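Local coordinates for substrate binding periplasmic protein (Ralstonia solanacearum, PDB 3LOP) that probably binds leucine or similar amino acids in the periplasm, in a cleft between two lobes, as in the binding proteins of amino-acid transporters, at residues V141-G154 / L192-T205. Residues are numbered along the deposited sequence; the frame is centred on the assembly and turned at random.
Sequences VTRIGVLYQEDALG and LLAADVQAIFLGAT. With LEU (leucine), chain B.
Gln-198 reaches back to the loop just before strand 144-149, its OE1 holding the backbone of Thr-142 and Arg-143. Its CB rests near CG1 of Val-141 and the backbone O of Arg-143, CG and CD lie against the Arg-143 guanidinium, and the amide divides the work at the end. Gln-198 OE1 accepts from Thr-142 N (2.8 Å), in the carbonyl plane, and from Arg-143 N in a tilted position, while NE2 donates to a water shared with Thr-142 OG1. Glutamine suits this place because one flat group offers both acceptor and donor. Gln-198 CD lies 3.8 Å above the centre of the Arg-143 guanidinium, and the two planes, 26° apart, are stacked. Bent at chi3 (-69°), the arginine chain turns Arg-143 NE to Asp-196, making a weak bond to Asp-196 O and a salt bridge to Asp-196 OD2 (3.3 Å), which lies well out of the guanidinium plane, leaving charge attraction alone.

Strands 144-149 and 199-203 run parallel. Pairing starts with Gln-198 N to Arg-143 O, continues through Gly-145 N to Ala-199 O (2.8 Å) and closes with Gln-149 N to Gly-203 O. Gly-145 leaves room for Val-197 CG1 and Leu-192 CD2. Further along, Leu-147 CD2 meets Leu-202 CD2 at 3.9 Å, branched apolar chains filling the face toward helix 206-218.

Two residues line the ligand pocket: Leu-153 CD1 touches CD1 of the bound leucine at 3.3 Å, and Thr-205 CG2 lies 3.6 Å from its O. Behind them, Gln-149 OE1 nears Thr-205 CG2 and accepts from Tyr-178 OH. Asp-151 OD1 takes Gln-149 NE2 and the N-cap bond from Leu-153 N on opposite faces of its carboxylate, capping helix 152-166.

These central strands, flanked by 174-178 and 224-227, with helix 152-166 covering Ile-144, Val-146 and Phe-201, belong to one lobe's alpha/beta core, helices on both faces, the pocket at the strands' C-terminal ends.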
# COMPACT_ATOMS: atom_id res chain seq x y z
N VAL A 141 -5.95 -1.16 -26.95
CA VAL A 141 -7.07 -0.59 -26.21
C VAL A 141 -7.12 0.92 -26.39
O VAL A 141 -6.10 1.60 -26.29
CB VAL A 141 -6.96 -0.91 -24.70
CG1 VAL A 141 -8.03 -0.17 -23.92
CG2 VAL A 141 -7.10 -2.41 -24.49
N THR A 142 -8.31 1.45 -26.67
CA THR A 142 -8.47 2.88 -26.85
C THR A 142 -9.58 3.47 -25.99
O THR A 142 -9.64 4.69 -25.82
CB THR A 142 -8.77 3.23 -28.32
OG1 THR A 142 -9.95 2.54 -28.74
CG2 THR A 142 -7.61 2.84 -29.21
N ARG A 143 -10.44 2.62 -25.44
CA ARG A 143 -11.55 3.10 -24.62
C ARG A 143 -11.41 2.62 -23.19
O ARG A 143 -11.70 1.46 -22.87
CB ARG A 143 -12.88 2.64 -25.22
CG ARG A 143 -13.08 3.15 -26.64
CD ARG A 143 -14.49 2.89 -27.15
NE ARG A 143 -14.78 1.48 -27.38
CZ ARG A 143 -14.35 0.77 -28.42
NH1 ARG A 143 -13.60 1.34 -29.35
NH2 ARG A 143 -14.68 -0.51 -28.53
N ILE A 144 -10.97 3.53 -22.32
CA ILE A 144 -10.75 3.21 -20.92
C ILE A 144 -11.64 4.00 -19.98
O ILE A 144 -11.81 5.21 -20.13
CB ILE A 144 -9.27 3.46 -20.56
CG1 ILE A 144 -8.38 2.55 -21.42
CG2 ILE A 144 -9.03 3.21 -19.07
CD1 ILE A 144 -6.88 2.82 -21.29
N GLY A 145 -12.21 3.30 -19.00
CA GLY A 145 -13.06 3.93 -18.01
C GLY A 145 -12.31 3.91 -16.69
O GLY A 145 -11.39 3.11 -16.51
N VAL A 146 -12.67 4.79 -15.77
CA VAL A 146 -11.99 4.84 -14.49
C VAL A 146 -12.95 5.00 -13.31
O VAL A 146 -13.83 5.85 -13.33
CB VAL A 146 -10.98 6.02 -14.42
CG1 VAL A 146 -10.26 6.01 -13.09
CG2 VAL A 146 -9.99 5.93 -15.58
N LEU A 147 -12.78 4.14 -12.31
CA LEU A 147 -13.56 4.23 -11.08
C LEU A 147 -12.60 4.95 -10.14
O LEU A 147 -11.46 4.51 -9.98
CB LEU A 147 -13.85 2.84 -10.50
CG LEU A 147 -14.43 2.88 -9.08
CD1 LEU A 147 -15.86 3.41 -9.13
CD2 LEU A 147 -14.39 1.50 -8.45
N TYR A 148 -13.03 6.06 -9.54
CA TYR A 148 -12.13 6.78 -8.65
C TYR A 148 -12.77 7.22 -7.34
O TYR A 148 -13.96 7.57 -7.30
CB TYR A 148 -11.54 8.01 -9.35
CG TYR A 148 -12.54 9.10 -9.68
CD1 TYR A 148 -13.37 9.01 -10.80
CD2 TYR A 148 -12.65 10.23 -8.88
CE1 TYR A 148 -14.28 10.02 -11.11
CE2 TYR A 148 -13.56 11.25 -9.18
CZ TYR A 148 -14.36 11.13 -10.30
OH TYR A 148 -15.26 12.14 -10.61
N GLN A 149 -11.98 7.21 -6.28
CA GLN A 149 -12.46 7.63 -4.97
C GLN A 149 -12.57 9.16 -4.99
O GLN A 149 -11.70 9.85 -5.52
CB GLN A 149 -11.49 7.16 -3.89
CG GLN A 149 -11.93 7.48 -2.46
CD GLN A 149 -11.17 6.66 -1.44
OE1 GLN A 149 -11.48 5.49 -1.20
NE2 GLN A 149 -10.15 7.27 -0.84
N GLU A 150 -13.64 9.68 -4.40
CA GLU A 150 -13.87 11.11 -4.38
C GLU A 150 -13.03 11.86 -3.35
O GLU A 150 -13.55 12.44 -2.39
CB GLU A 150 -15.36 11.39 -4.16
CG GLU A 150 -15.77 12.82 -4.45
CD GLU A 150 -17.26 12.96 -4.63
OE1 GLU A 150 -18.02 12.54 -3.73
OE2 GLU A 150 -17.69 13.50 -5.68
N ASP A 151 -11.72 11.83 -3.56
CA ASP A 151 -10.76 12.50 -2.69
C ASP A 151 -9.37 12.44 -3.34
O ASP A 151 -9.26 12.16 -4.53
CB ASP A 151 -10.75 11.86 -1.29
CG ASP A 151 -9.92 10.59 -1.22
OD1 ASP A 151 -9.68 9.96 -2.27
OD2 ASP A 151 -9.52 10.22 -0.09
N ALA A 152 -8.33 12.70 -2.56
CA ALA A 152 -6.96 12.70 -3.09
C ALA A 152 -6.57 11.43 -3.85
O ALA A 152 -5.85 11.51 -4.85
CB ALA A 152 -5.97 12.96 -1.96
N LEU A 153 -7.01 10.26 -3.39
CA LEU A 153 -6.68 9.02 -4.08
C LEU A 153 -7.22 9.02 -5.50
O LEU A 153 -6.51 8.69 -6.45
CB LEU A 153 -7.23 7.80 -3.33
CG LEU A 153 -7.17 6.48 -4.11
CD1 LEU A 153 -5.72 6.16 -4.44
CD2 LEU A 153 -7.80 5.36 -3.29
N GLY A 154 -8.49 9.39 -5.65
CA GLY A 154 -9.11 9.43 -6.96
C GLY A 154 -8.45 10.44 -7.88
O GLY A 154 -8.30 10.21 -9.08
N LEU A 192 -20.53 3.11 -15.46
CA LEU A 192 -19.52 2.40 -16.24
C LEU A 192 -20.07 1.24 -17.06
O LEU A 192 -19.49 0.86 -18.08
CB LEU A 192 -18.37 1.95 -15.33
CG LEU A 192 -17.58 3.14 -14.77
CD1 LEU A 192 -16.52 2.66 -13.80
CD2 LEU A 192 -16.95 3.91 -15.92
N LEU A 193 -21.19 0.67 -16.62
CA LEU A 193 -21.82 -0.41 -17.37
C LEU A 193 -22.33 0.15 -18.69
O LEU A 193 -22.26 -0.51 -19.73
CB LEU A 193 -23.01 -0.99 -16.59
CG LEU A 193 -22.76 -2.11 -15.59
CD1 LEU A 193 -24.04 -2.38 -14.80
CD2 LEU A 193 -22.31 -3.38 -16.32
N ALA A 194 -22.84 1.38 -18.63
CA ALA A 194 -23.38 2.06 -19.80
C ALA A 194 -22.30 2.57 -20.75
O ALA A 194 -22.55 2.78 -21.93
CB ALA A 194 -24.27 3.22 -19.36
N ALA A 195 -21.09 2.77 -20.22
CA ALA A 195 -19.99 3.27 -21.04
C ALA A 195 -19.45 2.16 -21.94
O ALA A 195 -19.37 1.00 -21.54
CB ALA A 195 -18.88 3.80 -20.14
N ASP A 196 -19.08 2.54 -23.16
CA ASP A 196 -18.55 1.58 -24.13
C ASP A 196 -17.04 1.46 -23.95
O ASP A 196 -16.26 1.85 -24.81
CB ASP A 196 -18.90 2.05 -25.54
CG ASP A 196 -18.49 1.05 -26.60
OD1 ASP A 196 -18.60 -0.17 -26.35
OD2 ASP A 196 -18.08 1.49 -27.70
N VAL A 197 -16.64 0.89 -22.82
CA VAL A 197 -15.22 0.75 -22.50
C VAL A 197 -14.66 -0.67 -22.64
O VAL A 197 -15.35 -1.65 -22.40
CB VAL A 197 -14.93 1.27 -21.08
CG1 VAL A 197 -15.21 2.76 -21.02
CG2 VAL A 197 -15.80 0.54 -20.06
N GLN A 198 -13.39 -0.74 -23.01
CA GLN A 198 -12.70 -2.02 -23.19
C GLN A 198 -11.97 -2.42 -21.92
O GLN A 198 -11.67 -3.59 -21.70
CB GLN A 198 -11.70 -1.93 -24.34
CG GLN A 198 -12.34 -1.65 -25.68
CD GLN A 198 -11.37 -1.05 -26.67
OE1 GLN A 198 -10.66 -0.09 -26.36
NE2 GLN A 198 -11.34 -1.59 -27.88
N ALA A 199 -11.68 -1.43 -21.08
CA ALA A 199 -10.98 -1.67 -19.83
C ALA A 199 -11.41 -0.63 -18.81
O ALA A 199 -11.75 0.50 -19.16
CB ALA A 199 -9.46 -1.60 -20.06
N ILE A 200 -11.41 -1.03 -17.54
CA ILE A 200 -11.76 -0.12 -16.46
C ILE A 200 -10.67 -0.19 -15.41
O ILE A 200 -10.35 -1.26 -14.90
CB ILE A 200 -13.11 -0.49 -15.81
CG1 ILE A 200 -14.24 -0.26 -16.81
CG2 ILE A 200 -13.32 0.35 -14.56
CD1 ILE A 200 -15.60 -0.75 -16.33
N PHE A 201 -10.10 0.97 -15.10
CA PHE A 201 -9.04 1.08 -14.12
C PHE A 201 -9.64 1.47 -12.78
O PHE A 201 -10.46 2.39 -12.69
CB PHE A 201 -8.03 2.13 -14.57
CG PHE A 201 -6.84 2.26 -13.67
CD1 PHE A 201 -6.88 3.09 -12.55
CD2 PHE A 201 -5.68 1.54 -13.93
CE1 PHE A 201 -5.78 3.20 -11.70
CE2 PHE A 201 -4.58 1.64 -13.08
CZ PHE A 201 -4.63 2.47 -11.97
N LEU A 202 -9.26 0.75 -11.73
CA LEU A 202 -9.79 1.01 -10.40
C LEU A 202 -8.86 1.82 -9.50
O LEU A 202 -7.89 1.29 -8.95
CB LEU A 202 -10.14 -0.31 -9.70
CG LEU A 202 -10.96 -1.32 -10.50
CD1 LEU A 202 -11.14 -2.59 -9.68
CD2 LEU A 202 -12.32 -0.72 -10.88
N GLY A 203 -9.15 3.11 -9.37
CA GLY A 203 -8.37 3.98 -8.51
C GLY A 203 -9.17 4.04 -7.23
O GLY A 203 -9.74 5.08 -6.88
N ALA A 204 -9.22 2.91 -6.54
CA ALA A 204 -10.01 2.78 -5.33
C ALA A 204 -9.36 1.92 -4.26
O ALA A 204 -8.27 1.36 -4.45
CB ALA A 204 -11.36 2.18 -5.69
N THR A 205 -10.04 1.82 -3.13
CA THR A 205 -9.57 1.01 -2.02
C THR A 205 -10.21 -0.38 -2.13
O THR A 205 -11.09 -0.60 -2.96
CB THR A 205 -9.93 1.66 -0.67
OG1 THR A 205 -11.33 1.97 -0.65
CG2 THR A 205 -9.13 2.94 -0.48
N LEU B . -3.54 3.83 1.35
CA LEU B . -4.86 3.42 0.80
C LEU B . -4.94 1.91 0.72
O LEU B . -6.08 1.40 0.67
CB LEU B . -5.02 4.01 -0.59
CG LEU B . -4.64 5.48 -0.48
CD1 LEU B . -3.89 5.91 -1.66
CD2 LEU B . -5.85 6.30 -0.29
OXT LEU B . -3.87 1.25 0.71
O HOH W 1 -9.54 0.04 -29.69